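Local coordinates for protein vacuolar aminopeptidase 1 (Saccharomyces cerevisiae, PDB 5JGF) that removes N-terminal amino acids, preferably neutral or hydrophobic ones, from peptides and proteins as a zinc-dependent dodecameric vacuolar aminopeptidase, and is also a cargo of cytoplasm-to-vacuole transport, at residues A72-K77 / K279-E284; K83-I88 / F289-L294; N337-S342 / K461-V466. All coordinates share one frame; numbering follows the deposited sequence.

How the contacts relate
All three contacts reach the same mixed sheet, but at different depths. Contact 2 is wholly buried: it pairs strands 86-91 and 289-295 through a parallel backbone ladder. Contact 1, its centre about 11 Å from that of contact 2, is partly exposed and tethers the loop after helix 261-278 to strand 69-76, the other neighbour of 289-295, with one backbone bond, methyl packing and a lysine at the surface. Contact 3, about 8 Å from contact 2 between centres, is buried again; there strand 339-347, next to 86-91, and the residue leading into it meet helix 448-468 through an indole and a guanidinium, with a weak bond to a backbone carbonyl in place of the ladder. Contacts 1 and 3 do not touch each other.

Contact 1. Residues A72-K77 / K279-E284; sequences AFILGK and KDVNTE
Gly76 and Thr283 bring the two backbones together, their CA atoms 4.4 Å apart, and the end-to-end directions of 74-77 and 281-284 differ by 31°, so the loop runs roughly beside the end of the strand. One backbone hydrogen bond spans the gap: Lys77 N donates to Thr283 O over 2.7 Å, nearly straight with an N-H...O angle of 171°. The same oxygen of Thr283 lies 3.2 Å from Lys77 CB, which shows how closely the start of this side chain follows the loop backbone. Lys77 then continues as a fully extended chain. Lys77 CD passes Glu284 O at 3.6 Å, and the ammonium group leads away, with Lys77 NZ 5.2 Å from Glu284 OE1. That separation is too long for an ion pair, although the opposite charges probably attract; Asp57 lies near the Glu284 carboxylate and also touches the lysine side chain.

Deeper in, the packing is apolar. Thr283 has OG1 between its backbone N and carbonyl carbon (chi1 49°), which leaves CG2 anti to the carbonyl carbon, where it meets Ile74 CG2 at 3.7 Å. The two side chains cross at about a right angle. Thr283 CG2 also lies 3.7 Å from Leu75 O, so this methyl rests against strand backbone as well as side chain. Val281 CG1 adds a looser approach to Ile74 CG2, at 4.1 Å. Ile74 is covered further by Leu274, Tyr277 and Ala278 of helix 261-278, whereas Leu75 meets Phe324 of helix 312-324.

The arrangement is that of a helix-to-strand connection in an alpha/beta fold: between helix 261-278 and strand 289-295, the loop packs against strand 69-76, the antiparallel neighbour of 289-295 in the mixed sheet of this M18 peptidase.

Contact 2. Residues K83-I88 / F289-L294; sequences KGVGVI and FSTVTL
Val87 and Thr291 make the tightest side-chain approach, CG2 to CG2 at 3.5 Å, lying side by side and pointing the same way. Thr291 OG1, anti to the backbone N (chi1 174°), bonds to Ala72 O of the next strand, while CG2 lies against the valine. The backbones pair in a regular ladder. Gly86 N donates to Phe289 O at 2.9 Å, Gly86 O accepts from Thr291 N, Ile88 N donates to Thr291 O, and Ile88 O accepts from Thr293 N at 2.9 Å. This alternation, with strand directions 14° apart, identifies a parallel pair within the central sheet of the M18 alpha/beta fold. Val87 and Thr291 face Leu313 of helix 312-324; Ile88 and Val292 look to the other face, where both meet Phe460 of helix 448-468. Strand 86-91 ends at His91, a zinc ligand.

At the other end Val85 lies beside Phe289, with CG1 over one ring face and CG2 4.0 Å from CD1. Val85 CG1 also reaches Thr291 CG2 at 3.9 Å. An alanine here would probably open a gap over the phenyl face and leave the ring freer to shift. Beyond Val85 the direct ladder and tight methyl packing give way to a looser, though buried, water bridge: water 1 accepts from Phe289 N at 3.0 Å and lies 2.7 Å from Gly84 O, within hydrogen-bonding geometry, an oxygen that Trp79 NE1 also binds.

Contact 3. Residues N337-S342 / K461-V466; sequences NSIILS and KHWRSV
Ile339 and Trp463 carry the apolar part of this helix-on-sheet packing, in which helix 448-468 lies against strand 339-347 of the alpha/beta fold. Trp463 holds CG between its backbone N and carbonyl carbon (chi1 83°), from where the indole reaches Ile339 with its CE3-CZ3 side. Ile339 CG1, anti to its carbonyl carbon, is the branch that touches, obliquely, 3.7 Å from both Trp463 CE3 and Trp463 CZ3, and the side chains slide past each other in opposite directions. At the ring edge Asn337 O sits 3.7 Å from Trp463 CH2. One face of the indole carries Arg464 CB, 4.2 Å above the plane and over its centre, and the ring also stacks with Phe459.

Arg464 starts with CG anti to the backbone N (chi1 -173°), then bends at chi2 and chi3, and its guanidinium ends up beside Asn337. There Arg464 NH1 gives Asn337 O a weak hydrogen bond of 2.9 Å, bent to 129° at the hydrogen; NH1 bonds also to Lys83 O, and NH2 forms a salt bridge with Asp468. Both carbonyls belong to segments leading into strands, 339-347 and 86-91. Asn337, just past the end of helix 331-336, commits ND2 to Thr333 O and to Lys47 O of a neighbouring subunit. Asn337 OD1 accepts a hydrogen bond from water 2 at 2.8 Å, and that water, in the guanidinium plane, accepts from Arg464 NH2 at 2.7 Å.

Contact 1. Residues A72-K77 / K279-E284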
loop_
_atom_site.group_PDB
_atom_site.type_symbol
_atom_site.label_atom_id
_atom_site.label_comp_id
_atom_site.label_asym_id
_atom_site.label_seq_id
_atom_site.Cartn_x
_atom_site.Cartn_y
_atom_site.Cartn_z
ATOM N N ALA D 72 -12.371 -23.357 -52.076
ATOM C CA ALA D 72 -12.797 -24.442 -52.948
ATOM C C ALA D 72 -14.282 -24.228 -53.167
ATOM O O ALA D 72 -15.012 -23.916 -52.223
ATOM C CB ALA D 72 -12.554 -25.786 -52.280
ATOM N N PHE D 73 -14.739 -24.378 -54.406
ATOM C CA PHE D 73 -16.150 -24.179 -54.673
ATOM C C PHE D 73 -16.719 -25.061 -55.773
ATOM O O PHE D 73 -15.995 -25.558 -56.639
ATOM C CB PHE D 73 -16.426 -22.699 -54.975
ATOM C CG PHE D 73 -15.610 -22.130 -56.111
ATOM C CD1 PHE D 73 -16.181 -21.934 -57.366
ATOM C CD2 PHE D 73 -14.285 -21.748 -55.913
ATOM C CE1 PHE D 73 -15.446 -21.356 -58.408
ATOM C CE2 PHE D 73 -13.543 -21.170 -56.947
ATOM C CZ PHE D 73 -14.127 -20.973 -58.196
ATOM N N ILE D 74 -18.028 -25.260 -55.697
ATOM C CA ILE D 74 -18.768 -26.071 -56.652
ATOM C C ILE D 74 -19.877 -25.177 -57.193
ATOM O O ILE D 74 -20.715 -24.689 -56.434
ATOM C CB ILE D 74 -19.399 -27.294 -55.966
ATOM C CG1 ILE D 74 -18.329 -28.057 -55.180
ATOM C CG2 ILE D 74 -20.044 -28.205 -57.012
ATOM C CD1 ILE D 74 -18.886 -29.174 -54.316
ATOM N N LEU D 75 -19.871 -24.960 -58.505
ATOM C CA LEU D 75 -20.861 -24.107 -59.150
ATOM C C LEU D 75 -21.716 -24.924 -60.114
ATOM O O LEU D 75 -21.200 -25.528 -61.052
ATOM C CB LEU D 75 -20.147 -22.980 -59.899
ATOM C CG LEU D 75 -20.969 -21.978 -60.720
ATOM C CD1 LEU D 75 -22.025 -21.302 -59.854
ATOM C CD2 LEU D 75 -20.025 -20.947 -61.314
ATOM N N GLY D 76 -23.022 -24.937 -59.873
ATOM C CA GLY D 76 -23.921 -25.701 -60.719
ATOM C C GLY D 76 -24.311 -24.993 -62.001
ATOM O O GLY D 76 -24.486 -23.777 -62.025
ATOM N N LYS D 77 -24.455 -25.766 -63.072
ATOM C CA LYS D 77 -24.829 -25.220 -64.369
ATOM C C LYS D 77 -26.141 -24.451 -64.294
ATOM O O LYS D 77 -26.332 -23.467 -65.007
ATOM C CB LYS D 77 -24.961 -26.351 -65.392
ATOM C CG LYS D 77 -25.475 -25.906 -66.753
ATOM C CD LYS D 77 -25.627 -27.094 -67.692
ATOM C CE LYS D 77 -26.247 -26.677 -69.019
ATOM N NZ LYS D 77 -26.505 -27.857 -69.897
ATOM N N LYS D 279 -18.697 -35.637 -54.198
ATOM C CA LYS D 279 -18.681 -36.943 -54.848
ATOM C C LYS D 279 -20.005 -37.282 -55.525
ATOM O O LYS D 279 -20.022 -37.950 -56.559
ATOM C CB LYS D 279 -18.327 -38.030 -53.831
ATOM N N ASP D 280 -21.110 -36.824 -54.947
ATOM C CA ASP D 280 -22.418 -37.116 -55.518
ATOM C C ASP D 280 -23.053 -35.937 -56.227
ATOM O O ASP D 280 -24.225 -35.993 -56.597
ATOM C CB ASP D 280 -23.374 -37.611 -54.434
ATOM C CG ASP D 280 -22.926 -38.913 -53.825
ATOM O OD1 ASP D 280 -22.404 -39.763 -54.578
ATOM O OD2 ASP D 280 -23.100 -39.093 -52.603
ATOM N N VAL D 281 -22.290 -34.871 -56.426
ATOM C CA VAL D 281 -22.831 -33.702 -57.094
ATOM C C VAL D 281 -22.472 -33.656 -58.566
ATOM O O VAL D 281 -21.298 -33.759 -58.924
ATOM C CB VAL D 281 -22.311 -32.395 -56.480
ATOM C CG1 VAL D 281 -22.768 -31.217 -57.327
ATOM C CG2 VAL D 281 -22.820 -32.256 -55.063
ATOM N N ASN D 282 -23.467 -33.519 -59.435
ATOM C CA ASN D 282 -23.140 -33.393 -60.847
ATOM C C ASN D 282 -23.476 -31.952 -61.180
ATOM O O ASN D 282 -24.636 -31.533 -61.138
ATOM C CB ASN D 282 -23.924 -34.365 -61.734
ATOM C CG ASN D 282 -23.487 -34.280 -63.184
ATOM O OD1 ASN D 282 -23.781 -33.294 -63.870
ATOM N ND2 ASN D 282 -22.740 -35.286 -63.649
ATOM N N THR D 283 -22.431 -31.191 -61.473
ATOM C CA THR D 283 -22.572 -29.784 -61.780
ATOM C C THR D 283 -23.455 -29.502 -62.987
ATOM O O THR D 283 -24.007 -28.414 -63.105
ATOM C CB THR D 283 -21.192 -29.156 -61.971
ATOM O OG1 THR D 283 -20.421 -29.961 -62.872
ATOM C CG2 THR D 283 -20.472 -29.099 -60.623
ATOM N N GLU D 284 -23.607 -30.479 -63.875
ATOM C CA GLU D 284 -24.447 -30.296 -65.062
ATOM C C GLU D 284 -25.922 -30.204 -64.680
ATOM O O GLU D 284 -26.720 -29.584 -65.385
ATOM C CB GLU D 284 -24.252 -31.469 -66.029
ATOM C CG GLU D 284 -22.814 -31.681 -66.458
ATOM C CD GLU D 284 -22.486 -30.992 -67.765
ATOM O OE1 GLU D 284 -22.925 -31.494 -68.821
ATOM O OE2 GLU D 284 -21.798 -29.950 -67.738
#

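Contact 2. Residues K83-I88 / F289-L294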
loop_
_atom_site.group_PDB
_atom_site.type_symbol
_atom_site.label_atom_id
_atom_site.label_comp_id
_atom_site.label_asym_id
_atom_site.label_seq_id
_atom_site.Cartn_x
_atom_site.Cartn_y
_atom_site.Cartn_z
ATOM N N LYS D 83 -30.564 -18.394 -55.719
ATOM C CA LYS D 83 -30.196 -19.610 -55.000
ATOM C C LYS D 83 -29.153 -19.328 -53.917
ATOM O O LYS D 83 -28.938 -20.143 -53.016
ATOM C CB LYS D 83 -29.655 -20.653 -55.976
ATOM C CG LYS D 83 -30.753 -21.344 -56.774
ATOM C CD LYS D 83 -31.594 -22.204 -55.846
ATOM C CE LYS D 83 -32.786 -22.813 -56.548
ATOM N NZ LYS D 83 -33.528 -23.709 -55.615
ATOM N N GLY D 84 -28.514 -18.167 -54.019
ATOM C CA GLY D 84 -27.505 -17.782 -53.050
ATOM C C GLY D 84 -26.299 -18.700 -53.044
ATOM O O GLY D 84 -26.096 -19.494 -53.967
ATOM N N VAL D 85 -25.490 -18.590 -51.995
ATOM C CA VAL D 85 -24.296 -19.411 -51.862
ATOM C C VAL D 85 -24.273 -20.075 -50.486
ATOM O O VAL D 85 -24.600 -19.441 -49.481
ATOM C CB VAL D 85 -23.014 -18.554 -52.023
ATOM C CG1 VAL D 85 -21.784 -19.443 -52.002
ATOM C CG2 VAL D 85 -23.080 -17.755 -53.319
ATOM N N GLY D 86 -23.910 -21.357 -50.457
ATOM C CA GLY D 86 -23.814 -22.094 -49.205
ATOM C C GLY D 86 -22.345 -22.063 -48.847
ATOM O O GLY D 86 -21.528 -22.691 -49.521
ATOM N N VAL D 87 -22.006 -21.345 -47.779
ATOM C CA VAL D 87 -20.610 -21.172 -47.388
ATOM C C VAL D 87 -20.184 -21.664 -46.011
ATOM O O VAL D 87 -20.936 -21.563 -45.042
ATOM C CB VAL D 87 -20.229 -19.666 -47.408
ATOM C CG1 VAL D 87 -18.750 -19.497 -47.080
ATOM C CG2 VAL D 87 -20.573 -19.040 -48.752
ATOM N N ILE D 88 -18.967 -22.192 -45.936
ATOM C CA ILE D 88 -18.386 -22.566 -44.653
ATOM C C ILE D 88 -17.035 -21.864 -44.645
ATOM O O ILE D 88 -16.196 -22.098 -45.519
ATOM C CB ILE D 88 -18.138 -24.079 -44.468
ATOM C CG1 ILE D 88 -19.462 -24.842 -44.432
ATOM C CG2 ILE D 88 -17.408 -24.306 -43.132
ATOM C CD1 ILE D 88 -19.300 -26.326 -44.137
ATOM N N PHE D 289 -24.440 -23.275 -55.486
ATOM C CA PHE D 289 -23.102 -22.689 -55.485
ATOM C C PHE D 289 -22.662 -22.934 -54.039
ATOM O O PHE D 289 -23.215 -22.341 -53.111
ATOM C CB PHE D 289 -23.174 -21.185 -55.787
ATOM C CG PHE D 289 -21.834 -20.536 -56.076
ATOM C CD1 PHE D 289 -21.778 -19.316 -56.744
ATOM C CD2 PHE D 289 -20.639 -21.126 -55.665
ATOM C CE1 PHE D 289 -20.557 -18.690 -57.002
ATOM C CE2 PHE D 289 -19.410 -20.507 -55.917
ATOM C CZ PHE D 289 -19.369 -19.288 -56.587
ATOM N N SER D 290 -21.695 -23.828 -53.858
ATOM C CA SER D 290 -21.203 -24.188 -52.527
ATOM C C SER D 290 -19.715 -23.915 -52.395
ATOM O O SER D 290 -18.970 -24.018 -53.367
ATOM C CB SER D 290 -21.456 -25.678 -52.264
ATOM O OG SER D 290 -22.820 -26.012 -52.447
ATOM N N THR D 291 -19.272 -23.573 -51.189
ATOM C CA THR D 291 -17.859 -23.307 -50.990
ATOM C C THR D 291 -17.384 -23.430 -49.555
ATOM O O THR D 291 -18.139 -23.209 -48.611
ATOM C CB THR D 291 -17.469 -21.882 -51.463
ATOM O OG1 THR D 291 -16.098 -21.625 -51.121
ATOM C CG2 THR D 291 -18.334 -20.828 -50.787
ATOM N N VAL D 292 -16.125 -23.819 -49.419
ATOM C CA VAL D 292 -15.465 -23.876 -48.129
ATOM C C VAL D 292 -14.270 -22.972 -48.387
ATOM O O VAL D 292 -13.466 -23.234 -49.283
ATOM C CB VAL D 292 -14.946 -25.274 -47.757
ATOM C CG1 VAL D 292 -14.010 -25.161 -46.544
ATOM C CG2 VAL D 292 -16.107 -26.190 -47.417
ATOM N N THR D 293 -14.177 -21.881 -47.641
ATOM C CA THR D 293 -13.066 -20.967 -47.804
ATOM C C THR D 293 -12.279 -20.974 -46.500
ATOM O O THR D 293 -12.849 -20.818 -45.419
ATOM C CB THR D 293 -13.564 -19.557 -48.160
ATOM O OG1 THR D 293 -14.249 -19.612 -49.424
ATOM C CG2 THR D 293 -12.399 -18.584 -48.278
ATOM N N LEU D 294 -10.971 -21.189 -46.630
ATOM C CA LEU D 294 -10.048 -21.278 -45.504
ATOM C C LEU D 294 -9.165 -20.037 -45.449
ATOM O O LEU D 294 -8.464 -19.719 -46.414
ATOM C CB LEU D 294 -9.185 -22.530 -45.659
ATOM C CG LEU D 294 -9.983 -23.818 -45.891
ATOM C CD1 LEU D 294 -9.023 -24.982 -46.092
ATOM C CD2 LEU D 294 -10.912 -24.076 -44.710
HETATM O O HOH W 1 -26.644 -22.168 -53.763
#

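Contact 3. Residues N337-S342 / K461-V466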
loop_
_atom_site.group_PDB
_atom_site.type_symbol
_atom_site.label_atom_id
_atom_site.label_comp_id
_atom_site.label_asym_id
_atom_site.label_seq_id
_atom_site.Cartn_x
_atom_site.Cartn_y
_atom_site.Cartn_z
ATOM N N ASN D 337 -29.588 -14.090 -50.305
ATOM C CA ASN D 337 -30.118 -15.451 -50.291
ATOM C C ASN D 337 -29.104 -16.502 -49.849
ATOM O O ASN D 337 -29.349 -17.696 -49.998
ATOM C CB ASN D 337 -30.633 -15.823 -51.688
ATOM C CG ASN D 337 -31.938 -15.135 -52.032
ATOM O OD1 ASN D 337 -32.994 -15.477 -51.494
ATOM N ND2 ASN D 337 -31.873 -14.152 -52.926
ATOM N N SER D 338 -27.978 -16.061 -49.291
ATOM C CA SER D 338 -26.927 -16.980 -48.863
ATOM C C SER D 338 -26.891 -17.261 -47.363
ATOM O O SER D 338 -27.479 -16.538 -46.563
ATOM C CB SER D 338 -25.557 -16.431 -49.278
ATOM O OG SER D 338 -25.482 -16.184 -50.675
ATOM N N ILE D 339 -26.193 -18.331 -46.999
ATOM C CA ILE D 339 -26.009 -18.710 -45.602
ATOM C C ILE D 339 -24.529 -19.010 -45.418
ATOM O O ILE D 339 -23.960 -19.842 -46.127
ATOM C CB ILE D 339 -26.821 -19.973 -45.211
ATOM C CG1 ILE D 339 -28.312 -19.633 -45.090
ATOM C CG2 ILE D 339 -26.303 -20.531 -43.880
ATOM C CD1 ILE D 339 -28.644 -18.626 -43.995
ATOM N N ILE D 340 -23.898 -18.315 -44.480
ATOM C CA ILE D 340 -22.489 -18.537 -44.214
ATOM C C ILE D 340 -22.332 -19.171 -42.841
ATOM O O ILE D 340 -22.870 -18.671 -41.856
ATOM C CB ILE D 340 -21.682 -17.214 -44.208
ATOM C CG1 ILE D 340 -21.772 -16.526 -45.575
ATOM C CG2 ILE D 340 -20.222 -17.500 -43.860
ATOM C CD1 ILE D 340 -21.044 -15.178 -45.633
ATOM N N LEU D 341 -21.625 -20.293 -42.784
ATOM C CA LEU D 341 -21.364 -20.921 -41.502
ATOM C C LEU D 341 -19.931 -20.534 -41.185
ATOM O O LEU D 341 -19.008 -20.927 -41.895
ATOM C CB LEU D 341 -21.463 -22.454 -41.565
ATOM C CG LEU D 341 -22.801 -23.133 -41.873
ATOM C CD1 LEU D 341 -22.682 -24.627 -41.577
ATOM C CD2 LEU D 341 -23.912 -22.521 -41.029
ATOM N N SER D 342 -19.752 -19.721 -40.151
ATOM C CA SER D 342 -18.418 -19.326 -39.723
ATOM C C SER D 342 -18.042 -20.430 -38.744
ATOM O O SER D 342 -18.491 -20.428 -37.599
ATOM C CB SER D 342 -18.463 -17.976 -39.005
ATOM O OG SER D 342 -17.201 -17.669 -38.443
ATOM N N LYS D 461 -25.895 -30.526 -48.215
ATOM C CA LYS D 461 -27.005 -31.247 -48.820
ATOM C C LYS D 461 -28.364 -30.584 -48.636
ATOM O O LYS D 461 -29.149 -30.499 -49.583
ATOM C CB LYS D 461 -27.099 -32.662 -48.247
ATOM C CG LYS D 461 -26.027 -33.627 -48.692
ATOM C CD LYS D 461 -26.224 -34.964 -47.989
ATOM C CE LYS D 461 -25.243 -36.011 -48.477
ATOM N NZ LYS D 461 -25.372 -37.281 -47.704
ATOM N N HIS D 462 -28.636 -30.088 -47.431
ATOM C CA HIS D 462 -29.952 -29.532 -47.140
ATOM C C HIS D 462 -30.148 -28.062 -46.764
ATOM O O HIS D 462 -31.285 -27.651 -46.539
ATOM C CB HIS D 462 -30.597 -30.390 -46.046
ATOM C CG HIS D 462 -30.465 -31.864 -46.278
ATOM N ND1 HIS D 462 -29.832 -32.703 -45.386
ATOM C CD2 HIS D 462 -30.880 -32.647 -47.302
ATOM C CE1 HIS D 462 -29.865 -33.940 -45.849
ATOM N NE2 HIS D 462 -30.496 -33.934 -47.010
ATOM N N TRP D 463 -29.092 -27.259 -46.696
ATOM C CA TRP D 463 -29.295 -25.866 -46.294
ATOM C C TRP D 463 -30.245 -25.081 -47.199
ATOM O O TRP D 463 -31.062 -24.299 -46.713
ATOM C CB TRP D 463 -27.962 -25.112 -46.192
ATOM C CG TRP D 463 -27.453 -24.584 -47.496
ATOM C CD1 TRP D 463 -26.639 -25.227 -48.382
ATOM C CD2 TRP D 463 -27.757 -23.313 -48.077
ATOM N NE1 TRP D 463 -26.417 -24.433 -49.482
ATOM C CE2 TRP D 463 -27.094 -23.254 -49.322
ATOM C CE3 TRP D 463 -28.529 -22.217 -47.668
ATOM C CZ2 TRP D 463 -27.177 -22.138 -50.165
ATOM C CZ3 TRP D 463 -28.612 -21.106 -48.506
ATOM C CH2 TRP D 463 -27.938 -21.079 -49.742
ATOM N N ARG D 464 -30.140 -25.281 -48.508
ATOM C CA ARG D 464 -30.997 -24.550 -49.440
ATOM C C ARG D 464 -32.469 -24.871 -49.196
ATOM O O ARG D 464 -33.302 -23.966 -49.114
ATOM C CB ARG D 464 -30.612 -24.877 -50.889
ATOM C CG ARG D 464 -31.328 -24.039 -51.954
ATOM C CD ARG D 464 -31.069 -22.541 -51.796
ATOM N NE ARG D 464 -32.060 -21.893 -50.941
ATOM C CZ ARG D 464 -32.015 -20.619 -50.560
ATOM N NH1 ARG D 464 -31.021 -19.832 -50.951
ATOM N NH2 ARG D 464 -32.979 -20.124 -49.795
ATOM N N SER D 465 -32.781 -26.155 -49.060
ATOM C CA SER D 465 -34.154 -26.590 -48.824
ATOM C C SER D 465 -34.707 -26.065 -47.502
ATOM O O SER D 465 -35.883 -25.715 -47.408
ATOM C CB SER D 465 -34.234 -28.119 -48.839
ATOM O OG SER D 465 -35.557 -28.554 -48.578
ATOM N N VAL D 466 -33.861 -26.014 -46.479
ATOM C CA VAL D 466 -34.290 -25.524 -45.173
ATOM C C VAL D 466 -34.489 -24.011 -45.164
ATOM O O VAL D 466 -35.492 -23.514 -44.648
ATOM C CB VAL D 466 -33.270 -25.896 -44.066
ATOM C CG1 VAL D 466 -33.656 -25.225 -42.753
ATOM C CG2 VAL D 466 -33.227 -27.403 -43.886
HETATM O O HOH W 2 -33.048 -17.409 -49.448
#